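Local coordinates for zonadhesin (Komagataella phaffii, PDB 5FX8), which is a putative cell-wall adhesin, here its N-terminal part with two cohesin-like domains, that may mediate cell-cell interaction through salt bridges and hydrogen bonds, at residues C[239-242]-C[247-250]; C[162-167]-C[194-199]; C[69-72]-C[76-79]. One frame throughout, in Å; residues are numbered along the deposited sequence.

Contact 1: residues C[239-242]-C[247-250]; sequences SFEC and ISLS
Ser239 meets Ser250 hydroxyl to hydroxyl, with 2.8 Å between Ser239 OG and Ser250 OG. The same Ser250 oxygen also makes a weak hydrogen bond with Asp180. In the backbone, Ser250 N donates to Ser239 O in a bent bond (141° at the hydrogen).

At Phe240 the side chains pass to the other face of the sheet. With CG anti to the backbone N (chi1 169°), the ring is carried alongside Ile247, and Phe240 CE1 stands 4.1 Å from Ile247 CG2. The branch of Leu249 approaches at a slant, so that Phe240 CD1 is 3.8 Å from Leu249 CD1. Strands 237-242 and 246-252 form an antiparallel beta hairpin, and strand 237-242 lies at the border of a five-stranded sheet in the second cohesin-like domain. A second sheet packs against this one, as in a beta sandwich: Ile247 and Leu249 reach Phe265 and Val263 of its strand 260-268, so the face bearing the aromatic and aliphatic groups is turned inward.

Glu241 returns to the serine-bearing face and faces Ser248 in a hydrogen-bonded pair. Its backbone N gives a bond of 2.9 Å to Ser248 O, and Ser248 N answers at 2.7 Å to Glu241 O. The extended Glu241 chain brings OE1 to 4.2 Å from Ser248 OG, beyond hydrogen-bonding distance, and the closest side-chain approach is Glu241 CB to Ser248 CB, 4.0 Å. Cys242 faces inward again, where its SG lies 4.0 Å from Ile247 CG1. That sulfur is joined in a disulfide to Cys192 of strand 189-200, which fastens the outer strand of one sheet covalently to the facing sheet.

Contact 2: residues C[162-167]-C[194-199]; sequences GVEWFV and EVKYAV
The carboxylate of Glu164 meets Lys196 with one branch: OE2 lies 3.7 Å from both Lys196 NZ and Lys196 CE, while OE1 lies farther from the lysine. Among the other flat groups, the indole of Trp165 carries Val163 CG1 over one face, 4.0 Å above the ring plane and displaced toward its rim, and its ring also meets that of Phe265 with the planes at about 30°.

Glu164 and Lys196 approach at about a right angle and form a long salt bridge. A water bridges the two, accepting from Lys196 NZ at 3.0 Å and apparently donating to Glu164 OE2. In the five-stranded antiparallel sheet of the second cohesin-like domain, strand 260-268 runs between strands 162-170 and 189-200, so these side chains span an intervening strand. Ser264 of that strand, hydrogen-bonded to Glu164 OE2, is the carboxylate's stronger partner.

Alternation along strand 162-170 puts Glu164 on the surface side of the sheet, whereas Trp165 and Val167 pack against strand 275-286 of the facing sheet. Lys196 leaves its strand with CG between N and the carbonyl carbon (chi1 63°) and then extends fully, and its ammonium also makes a cation-pi contact with Trp226.

Contact 3: residues C[69-72]-C[76-79]; sequences EFFT and VQVL
A bend at chi2 (89°) turns the carboxylate of Glu69 across the extended chain of Gln77, the two crossing at about a right angle. The two flat groups stack with their planes 25° apart, and Glu69 CD is 3.9 Å from Gln77 CD. Glu69 OE2 also has a weak hydrogen bond with Ser95. Phe71 runs beside Gln77 on the same face, its ring plane 55° from the amide plane, with Phe71 CE2 3.4 Å from Gln77 CG.

Behind these side chains the backbone slips register by one residue. Phe70 faces both Val78 and Leu79, a classic beta bulge in the hairpin of strands 68-72 and 77-84 of the first cohesin-like domain. Phe70 N donates to Leu79 O at 2.7 Å, while Phe70 O accepts from Val78 N at 2.9 Å and, weakly, from Leu79 N at 3.5 Å. The ring of Phe70 touches Leu79 through the CD1 atoms of both residues, 3.8 Å apart, and Leu79 and Val78 pack on Phe314 of strand 312-319, which pairs in parallel with strand 68-72.

Near the turn, Thr72 OG1 sits between N and the carbonyl carbon and accepts from Val76 N at 2.9 Å. Thr72 N in turn donates to Val76 O.

Overall arrangement
Contacts 1 and 3 illustrate one solution in two domains: each is a partly buried hairpin between sequence neighbours, held by backbone hydrogen bonds, but contact 1 keeps a regular register and contact 3 is bulged. Contact 2 is a surface contact between strands that are not adjacent, and it rests on charge and water instead. Contacts 1 and 2 lie in the second cohesin-like domain, on its two opposing sheets, with centres about 13 Å apart; they touch where Phe240 CZ lies 3.9 Å from Val195 CG2. Contact 3, in the first cohesin-like domain, is centred about 48 Å from contact 1 and 42 Å from contact 2, across the middle of the chain.

Contact 1: residues C[239-242]-C[247-250]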
ATOM      1  N   SER C 239      -1.368  31.456  -8.821  1.00 22.13           N
ATOM      2  CA  SER C 239      -2.365  32.441  -9.221  1.00 23.08           C
ATOM      3  C   SER C 239      -1.664  33.593  -9.913  1.00 21.58           C
ATOM      4  O   SER C 239      -0.498  33.866  -9.636  1.00 24.87           O
ATOM      5  CB  SER C 239      -3.138  32.946  -8.016  1.00 21.72           C
ATOM      6  OG  SER C 239      -2.194  33.398  -7.080  1.00 25.50           O
ATOM      7  N   PHE C 240      -2.379  34.270 -10.804  1.00 22.04           N
ATOM      8  CA  PHE C 240      -1.754  35.321 -11.605  1.00 24.38           C
ATOM      9  C   PHE C 240      -2.819  36.292 -12.099  1.00 25.31           C
ATOM     10  O   PHE C 240      -3.614  35.942 -12.971  1.00 29.19           O
ATOM     11  CB  PHE C 240      -0.984  34.701 -12.764  1.00 22.92           C
ATOM     12  CG  PHE C 240      -0.530  35.676 -13.785  1.00 23.13           C
ATOM     13  CD1 PHE C 240       0.320  36.719 -13.443  1.00 26.07           C
ATOM     14  CD2 PHE C 240      -0.927  35.547 -15.092  1.00 21.64           C
ATOM     15  CE1 PHE C 240       0.740  37.613 -14.381  1.00 22.12           C
ATOM     16  CE2 PHE C 240      -0.505  36.439 -16.032  1.00 24.51           C
ATOM     17  CZ  PHE C 240       0.334  37.474 -15.674  1.00 24.11           C
ATOM     18  N   GLU C 241      -2.833  37.503 -11.549  1.00 29.31           N
ATOM     19  CA  GLU C 241      -3.652  38.605 -12.051  1.00 30.49           C
ATOM     20  C   GLU C 241      -2.753  39.736 -12.538  1.00 29.01           C
ATOM     21  O   GLU C 241      -1.801  40.117 -11.862  1.00 27.36           O
ATOM     22  CB  GLU C 241      -4.585  39.147 -10.973  1.00 32.48           C
ATOM     23  CG  GLU C 241      -5.656  38.199 -10.548  1.00 39.38           C
ATOM     24  CD  GLU C 241      -6.643  38.841  -9.600  1.00 54.84           C
ATOM     25  OE1 GLU C 241      -6.277  39.066  -8.428  1.00 52.62           O
ATOM     26  OE2 GLU C 241      -7.781  39.134 -10.026  1.00 61.77           O
ATOM     27  N   CYS C 242      -3.058  40.288 -13.703  1.00 33.72           N
ATOM     28  CA  CYS C 242      -2.278  41.398 -14.237  1.00 31.82           C
ATOM     29  C   CYS C 242      -3.237  42.450 -14.771  1.00 36.99           C
ATOM     30  O   CYS C 242      -3.949  42.211 -15.749  1.00 34.94           O
ATOM     31  CB  CYS C 242      -1.316  40.933 -15.323  1.00 32.98           C
ATOM     32  SG  CYS C 242      -0.312  42.243 -16.143  1.00 43.92           S
ATOM     33  N   ILE C 247      -0.130  43.922 -10.468  1.00 26.39           N
ATOM     34  CA  ILE C 247       0.072  42.510 -10.759  1.00 26.51           C
ATOM     35  C   ILE C 247       0.030  41.735  -9.451  1.00 27.40           C
ATOM     36  O   ILE C 247       0.689  42.115  -8.482  1.00 25.15           O
ATOM     37  CB  ILE C 247       1.402  42.234 -11.476  1.00 27.89           C
ATOM     38  CG1 ILE C 247       1.582  43.098 -12.712  1.00 33.33           C
ATOM     39  CG2 ILE C 247       1.450  40.811 -11.917  1.00 26.90           C
ATOM     40  CD1 ILE C 247       2.962  42.984 -13.322  1.00 27.18           C
ATOM     41  N   SER C 248      -0.739  40.650  -9.429  1.00 28.16           N
ATOM     42  CA  SER C 248      -0.740  39.676  -8.347  1.00 23.28           C
ATOM     43  C   SER C 248      -0.150  38.364  -8.837  1.00 26.53           C
ATOM     44  O   SER C 248      -0.445  37.914  -9.949  1.00 23.51           O
ATOM     45  CB  SER C 248      -2.147  39.414  -7.842  1.00 24.86           C
ATOM     46  OG  SER C 248      -2.589  40.445  -7.010  1.00 25.83           O
ATOM     47  N   LEU C 249       0.643  37.722  -7.989  1.00 23.89           N
ATOM     48  CA  LEU C 249       1.302  36.506  -8.421  1.00 20.96           C
ATOM     49  C   LEU C 249       1.584  35.641  -7.210  1.00 23.19           C
ATOM     50  O   LEU C 249       1.889  36.166  -6.145  1.00 25.40           O
ATOM     51  CB  LEU C 249       2.579  36.860  -9.157  1.00 21.48           C
ATOM     52  CG  LEU C 249       3.336  35.757  -9.852  1.00 23.57           C
ATOM     53  CD1 LEU C 249       2.430  35.026 -10.813  1.00 33.28           C
ATOM     54  CD2 LEU C 249       4.464  36.390 -10.582  1.00 20.90           C
ATOM     55  N   SER C 250       1.473  34.321  -7.370  1.00 22.71           N
ATOM     56  CA  SER C 250       1.720  33.383  -6.279  1.00 22.97           C
ATOM     57  C   SER C 250       2.448  32.136  -6.765  1.00 23.01           C
ATOM     58  O   SER C 250       2.248  31.673  -7.887  1.00 20.54           O
ATOM     59  CB  SER C 250       0.428  32.937  -5.615  1.00 27.33           C
ATOM     60  OG  SER C 250      -0.258  34.031  -5.094  1.00 25.44           O
TER

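Contact 2: residues C[162-167]-C[194-199]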
ATOM      1  N   GLY C 162       9.698  52.097 -20.433  1.00 29.56           N
ATOM      2  CA  GLY C 162      10.586  50.994 -20.203  1.00 31.50           C
ATOM      3  C   GLY C 162      11.247  50.796 -18.861  1.00 31.09           C
ATOM      4  O   GLY C 162      12.368  51.239 -18.680  1.00 35.96           O
ATOM      5  N   VAL C 163      10.580  50.106 -17.935  1.00 31.10           N
ATOM      6  CA  VAL C 163      11.228  49.527 -16.763  1.00 27.40           C
ATOM      7  C   VAL C 163      10.997  48.033 -16.784  1.00 26.60           C
ATOM      8  O   VAL C 163       9.854  47.585 -16.874  1.00 25.91           O
ATOM      9  CB  VAL C 163      10.678  50.064 -15.438  1.00 25.06           C
ATOM     10  CG1 VAL C 163      11.753  49.974 -14.392  1.00 25.46           C
ATOM     11  CG2 VAL C 163      10.165  51.409 -15.585  1.00 28.57           C
ATOM     12  N   GLU C 164      12.058  47.268 -16.639  1.00 26.87           N
ATOM     13  CA  GLU C 164      11.938  45.863 -16.311  1.00 24.76           C
ATOM     14  C   GLU C 164      12.243  45.727 -14.829  1.00 26.14           C
ATOM     15  O   GLU C 164      13.323  46.122 -14.376  1.00 24.11           O
ATOM     16  CB  GLU C 164      12.880  45.026 -17.161  1.00 26.18           C
ATOM     17  CG  GLU C 164      12.646  43.543 -17.035  1.00 26.53           C
ATOM     18  CD  GLU C 164      13.563  42.727 -17.908  1.00 33.20           C
ATOM     19  OE1 GLU C 164      14.533  43.295 -18.484  1.00 37.40           O
ATOM     20  OE2 GLU C 164      13.301  41.506 -18.009  1.00 32.29           O
ATOM     21  N   TRP C 165      11.269  45.241 -14.069  1.00 23.42           N
ATOM     22  CA  TRP C 165      11.444  44.997 -12.651  1.00 21.31           C
ATOM     23  C   TRP C 165      11.873  43.560 -12.440  1.00 23.24           C
ATOM     24  O   TRP C 165      11.405  42.663 -13.139  1.00 23.28           O
ATOM     25  CB  TRP C 165      10.153  45.239 -11.888  1.00 22.55           C
ATOM     26  CG  TRP C 165       9.627  46.593 -11.947  1.00 23.08           C
ATOM     27  CD1 TRP C 165       8.602  47.036 -12.720  1.00 26.86           C
ATOM     28  CD2 TRP C 165      10.050  47.700 -11.170  1.00 24.28           C
ATOM     29  NE1 TRP C 165       8.360  48.358 -12.476  1.00 24.93           N
ATOM     30  CE2 TRP C 165       9.244  48.794 -11.529  1.00 24.38           C
ATOM     31  CE3 TRP C 165      11.043  47.879 -10.208  1.00 24.40           C
ATOM     32  CZ2 TRP C 165       9.404  50.054 -10.964  1.00 21.93           C
ATOM     33  CZ3 TRP C 165      11.193  49.128  -9.637  1.00 23.74           C
ATOM     34  CH2 TRP C 165      10.375  50.198 -10.015  1.00 22.57           C
ATOM     35  N   PHE C 166      12.778  43.352 -11.485  1.00 21.67           N
ATOM     36  CA  PHE C 166      13.173  42.024 -11.027  1.00 20.95           C
ATOM     37  C   PHE C 166      12.853  41.910  -9.549  1.00 22.21           C
ATOM     38  O   PHE C 166      13.228  42.781  -8.765  1.00 26.96           O
ATOM     39  CB  PHE C 166      14.664  41.750 -11.242  1.00 22.43           C
ATOM     40  CG  PHE C 166      15.058  41.541 -12.681  1.00 23.18           C
ATOM     41  CD1 PHE C 166      14.108  41.272 -13.643  1.00 24.60           C
ATOM     42  CD2 PHE C 166      16.378  41.613 -13.067  1.00 23.05           C
ATOM     43  CE1 PHE C 166      14.452  41.079 -14.970  1.00 24.42           C
ATOM     44  CE2 PHE C 166      16.731  41.426 -14.396  1.00 29.30           C
ATOM     45  CZ  PHE C 166      15.753  41.155 -15.349  1.00 26.48           C
ATOM     46  N   VAL C 167      12.158  40.849  -9.171  1.00 21.00           N
ATOM     47  CA  VAL C 167      11.949  40.500  -7.775  1.00 20.05           C
ATOM     48  C   VAL C 167      12.649  39.168  -7.551  1.00 22.93           C
ATOM     49  O   VAL C 167      12.262  38.148  -8.136  1.00 22.97           O
ATOM     50  CB  VAL C 167      10.461  40.414  -7.418  1.00 22.73           C
ATOM     51  CG1 VAL C 167      10.301  40.119  -5.957  1.00 21.94           C
ATOM     52  CG2 VAL C 167       9.746  41.709  -7.778  1.00 22.85           C
ATOM     53  N   GLU C 194       4.170  39.913 -20.803  1.00 34.08           N
ATOM     54  CA  GLU C 194       5.614  39.922 -20.610  1.00 32.60           C
ATOM     55  C   GLU C 194       5.992  39.683 -19.160  1.00 28.18           C
ATOM     56  O   GLU C 194       6.957  40.249 -18.660  1.00 28.36           O
ATOM     57  CB  GLU C 194       6.215  41.231 -21.108  1.00 34.98           C
ATOM     58  CG  GLU C 194       6.259  41.369 -22.622  1.00 35.80           C
ATOM     59  CD  GLU C 194       7.141  40.320 -23.285  1.00 42.39           C
ATOM     60  OE1 GLU C 194       8.352  40.267 -22.983  1.00 39.45           O
ATOM     61  OE2 GLU C 194       6.621  39.540 -24.108  1.00 48.05           O
ATOM     62  N   VAL C 195       5.246  38.840 -18.458  1.00 27.24           N
ATOM     63  CA  VAL C 195       5.579  38.423 -17.100  1.00 23.11           C
ATOM     64  C   VAL C 195       6.229  37.051 -17.189  1.00 22.46           C
ATOM     65  O   VAL C 195       5.718  36.160 -17.869  1.00 24.03           O
ATOM     66  CB  VAL C 195       4.328  38.396 -16.202  1.00 25.57           C
ATOM     67  CG1 VAL C 195       4.705  38.200 -14.747  1.00 21.83           C
ATOM     68  CG2 VAL C 195       3.534  39.666 -16.352  1.00 26.00           C
ATOM     69  N   LYS C 196       7.368  36.887 -16.540  1.00 20.17           N
ATOM     70  CA  LYS C 196       8.154  35.679 -16.712  1.00 22.44           C
ATOM     71  C   LYS C 196       8.919  35.426 -15.421  1.00 21.96           C
ATOM     72  O   LYS C 196       8.976  36.276 -14.533  1.00 21.36           O
ATOM     73  CB  LYS C 196       9.093  35.791 -17.924  1.00 18.69           C
ATOM     74  CG  LYS C 196      10.118  36.885 -17.797  1.00 22.43           C
ATOM     75  CD  LYS C 196      11.000  37.032 -19.011  1.00 22.64           C
ATOM     76  CE  LYS C 196      12.004  38.135 -18.776  1.00 26.14           C
ATOM     77  NZ  LYS C 196      12.883  38.391 -19.938  1.00 25.75           N
ATOM     78  N   TYR C 197       9.480  34.231 -15.300  1.00 18.50           N
ATOM     79  CA  TYR C 197      10.267  33.930 -14.121  1.00 17.61           C
ATOM     80  C   TYR C 197      11.379  32.977 -14.511  1.00 19.46           C
ATOM     81  O   TYR C 197      11.359  32.372 -15.576  1.00 21.20           O
ATOM     82  CB  TYR C 197       9.408  33.358 -12.985  1.00 18.49           C
ATOM     83  CG  TYR C 197       9.057  31.891 -13.130  1.00 19.75           C
ATOM     84  CD1 TYR C 197       7.951  31.487 -13.869  1.00 17.98           C
ATOM     85  CD2 TYR C 197       9.826  30.914 -12.515  1.00 18.46           C
ATOM     86  CE1 TYR C 197       7.634  30.155 -14.009  1.00 19.27           C
ATOM     87  CE2 TYR C 197       9.523  29.591 -12.642  1.00 16.82           C
ATOM     88  CZ  TYR C 197       8.421  29.200 -13.391  1.00 23.67           C
ATOM     89  OH  TYR C 197       8.118  27.853 -13.509  1.00 15.86           O
ATOM     90  N   ALA C 198      12.364  32.868 -13.635  1.00 22.23           N
ATOM     91  CA  ALA C 198      13.461  31.952 -13.831  1.00 21.31           C
ATOM     92  C   ALA C 198      13.951  31.519 -12.468  1.00 21.45           C
ATOM     93  O   ALA C 198      13.740  32.203 -11.474  1.00 21.56           O
ATOM     94  CB  ALA C 198      14.590  32.599 -14.621  1.00 24.32           C
ATOM     95  N   VAL C 199      14.614  30.374 -12.428  1.00 21.18           N
ATOM     96  CA  VAL C 199      15.222  29.865 -11.210  1.00 21.87           C
ATOM     97  C   VAL C 199      16.671  29.532 -11.529  1.00 26.89           C
ATOM     98  O   VAL C 199      16.937  28.668 -12.367  1.00 34.29           O
ATOM     99  CB  VAL C 199      14.492  28.626 -10.668  1.00 23.48           C
ATOM    100  CG1 VAL C 199      15.047  28.245  -9.331  1.00 25.72           C
ATOM    101  CG2 VAL C 199      13.008  28.866 -10.552  1.00 19.54           C
TER
HETATM  102  O   HOH W   1      15.096  40.263 -19.261  1.00 27.06           O

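Contact 3: residues C[69-72]-C[76-79]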
ATOM      1  N   GLU C  69      20.825  76.020 -12.625  1.00 23.27           N
ATOM      2  CA  GLU C  69      21.031  77.120 -11.700  1.00 22.56           C
ATOM      3  C   GLU C  69      20.706  76.650 -10.287  1.00 23.40           C
ATOM      4  O   GLU C  69      19.808  75.834 -10.096  1.00 23.46           O
ATOM      5  CB  GLU C  69      20.120  78.279 -12.094  1.00 25.05           C
ATOM      6  CG  GLU C  69      20.224  79.506 -11.228  1.00 31.34           C
ATOM      7  CD  GLU C  69      21.266  80.411 -11.725  1.00 32.79           C
ATOM      8  OE1 GLU C  69      21.508  80.365 -12.929  1.00 34.08           O
ATOM      9  OE2 GLU C  69      21.829  81.162 -10.929  1.00 33.29           O
ATOM     10  N   PHE C  70      21.414  77.181  -9.287  1.00 22.40           N
ATOM     11  CA  PHE C  70      21.144  76.815  -7.900  1.00 22.50           C
ATOM     12  C   PHE C  70      20.841  78.049  -7.052  1.00 26.22           C
ATOM     13  O   PHE C  70      21.441  79.107  -7.238  1.00 26.20           O
ATOM     14  CB  PHE C  70      22.306  76.009  -7.334  1.00 22.22           C
ATOM     15  CG  PHE C  70      22.458  74.673  -7.986  1.00 21.27           C
ATOM     16  CD1 PHE C  70      23.130  74.542  -9.187  1.00 21.27           C
ATOM     17  CD2 PHE C  70      21.877  73.558  -7.432  1.00 21.53           C
ATOM     18  CE1 PHE C  70      23.231  73.323  -9.807  1.00 22.30           C
ATOM     19  CE2 PHE C  70      21.975  72.331  -8.045  1.00 21.42           C
ATOM     20  CZ  PHE C  70      22.655  72.207  -9.229  1.00 21.43           C
ATOM     21  N   PHE C  71      19.894  77.905  -6.123  1.00 25.89           N
ATOM     22  CA  PHE C  71      19.317  79.006  -5.369  1.00 26.14           C
ATOM     23  C   PHE C  71      19.459  78.748  -3.878  1.00 27.51           C
ATOM     24  O   PHE C  71      19.788  77.645  -3.450  1.00 25.88           O
ATOM     25  CB  PHE C  71      17.835  79.208  -5.710  1.00 25.44           C
ATOM     26  CG  PHE C  71      17.565  79.318  -7.163  1.00 24.91           C
ATOM     27  CD1 PHE C  71      17.484  78.188  -7.950  1.00 25.82           C
ATOM     28  CD2 PHE C  71      17.400  80.539  -7.754  1.00 26.25           C
ATOM     29  CE1 PHE C  71      17.250  78.280  -9.288  1.00 23.36           C
ATOM     30  CE2 PHE C  71      17.165  80.629  -9.102  1.00 28.06           C
ATOM     31  CZ  PHE C  71      17.089  79.498  -9.865  1.00 23.71           C
ATOM     32  N   THR C  72      19.229  79.796  -3.084  1.00 29.81           N
ATOM     33  CA  THR C  72      19.025  79.637  -1.654  1.00 29.20           C
ATOM     34  C   THR C  72      17.622  79.117  -1.403  1.00 31.58           C
ATOM     35  O   THR C  72      16.774  79.104  -2.293  1.00 30.12           O
ATOM     36  CB  THR C  72      19.194  80.954  -0.911  1.00 29.55           C
ATOM     37  OG1 THR C  72      18.224  81.880  -1.404  1.00 36.72           O
ATOM     38  CG2 THR C  72      20.573  81.533  -1.112  1.00 30.35           C
ATOM     39  N   VAL C  76      17.264  82.998  -3.849  1.00 28.97           N
ATOM     40  CA  VAL C  76      18.283  83.864  -4.424  1.00 28.80           C
ATOM     41  C   VAL C  76      19.222  83.035  -5.287  1.00 29.69           C
ATOM     42  O   VAL C  76      19.713  81.990  -4.857  1.00 26.76           O
ATOM     43  CB  VAL C  76      19.041  84.600  -3.318  1.00 29.01           C
ATOM     44  CG1 VAL C  76      20.047  85.538  -3.915  1.00 28.68           C
ATOM     45  CG2 VAL C  76      18.060  85.331  -2.465  1.00 28.91           C
ATOM     46  N   GLN C  77      19.473  83.502  -6.507  1.00 29.56           N
ATOM     47  CA  GLN C  77      20.445  82.844  -7.371  1.00 30.10           C
ATOM     48  C   GLN C  77      21.822  82.863  -6.734  1.00 34.65           C
ATOM     49  O   GLN C  77      22.244  83.868  -6.155  1.00 35.99           O
ATOM     50  CB  GLN C  77      20.505  83.522  -8.737  1.00 32.32           C
ATOM     51  CG  GLN C  77      19.308  83.240  -9.604  1.00 36.44           C
ATOM     52  CD  GLN C  77      19.441  83.771 -11.014  1.00 45.73           C
ATOM     53  OE1 GLN C  77      20.351  84.546 -11.317  1.00 53.67           O
ATOM     54  NE2 GLN C  77      18.513  83.373 -11.886  1.00 46.38           N
ATOM     55  N   VAL C  78      22.535  81.744  -6.853  1.00 28.76           N
ATOM     56  CA  VAL C  78      23.859  81.589  -6.267  1.00 30.49           C
ATOM     57  C   VAL C  78      24.892  81.225  -7.320  1.00 33.04           C
ATOM     58  O   VAL C  78      25.928  81.881  -7.440  1.00 33.05           O
ATOM     59  CB  VAL C  78      23.852  80.548  -5.129  1.00 31.77           C
ATOM     60  CG1 VAL C  78      25.257  80.377  -4.562  1.00 29.25           C
ATOM     61  CG2 VAL C  78      22.867  80.959  -4.046  1.00 29.67           C
ATOM     62  N   LEU C  79      24.627  80.178  -8.092  1.00 31.85           N
ATOM     63  CA  LEU C  79      25.570  79.712  -9.093  1.00 29.50           C
ATOM     64  C   LEU C  79      24.821  78.851 -10.090  1.00 26.23           C
ATOM     65  O   LEU C  79      23.681  78.449  -9.863  1.00 23.57           O
ATOM     66  CB  LEU C  79      26.718  78.934  -8.451  1.00 31.25           C
ATOM     67  CG  LEU C  79      26.372  77.744  -7.559  1.00 27.32           C
ATOM     68  CD1 LEU C  79      26.229  76.511  -8.369  1.00 21.93           C
ATOM     69  CD2 LEU C  79      27.473  77.570  -6.580  1.00 28.46           C
TER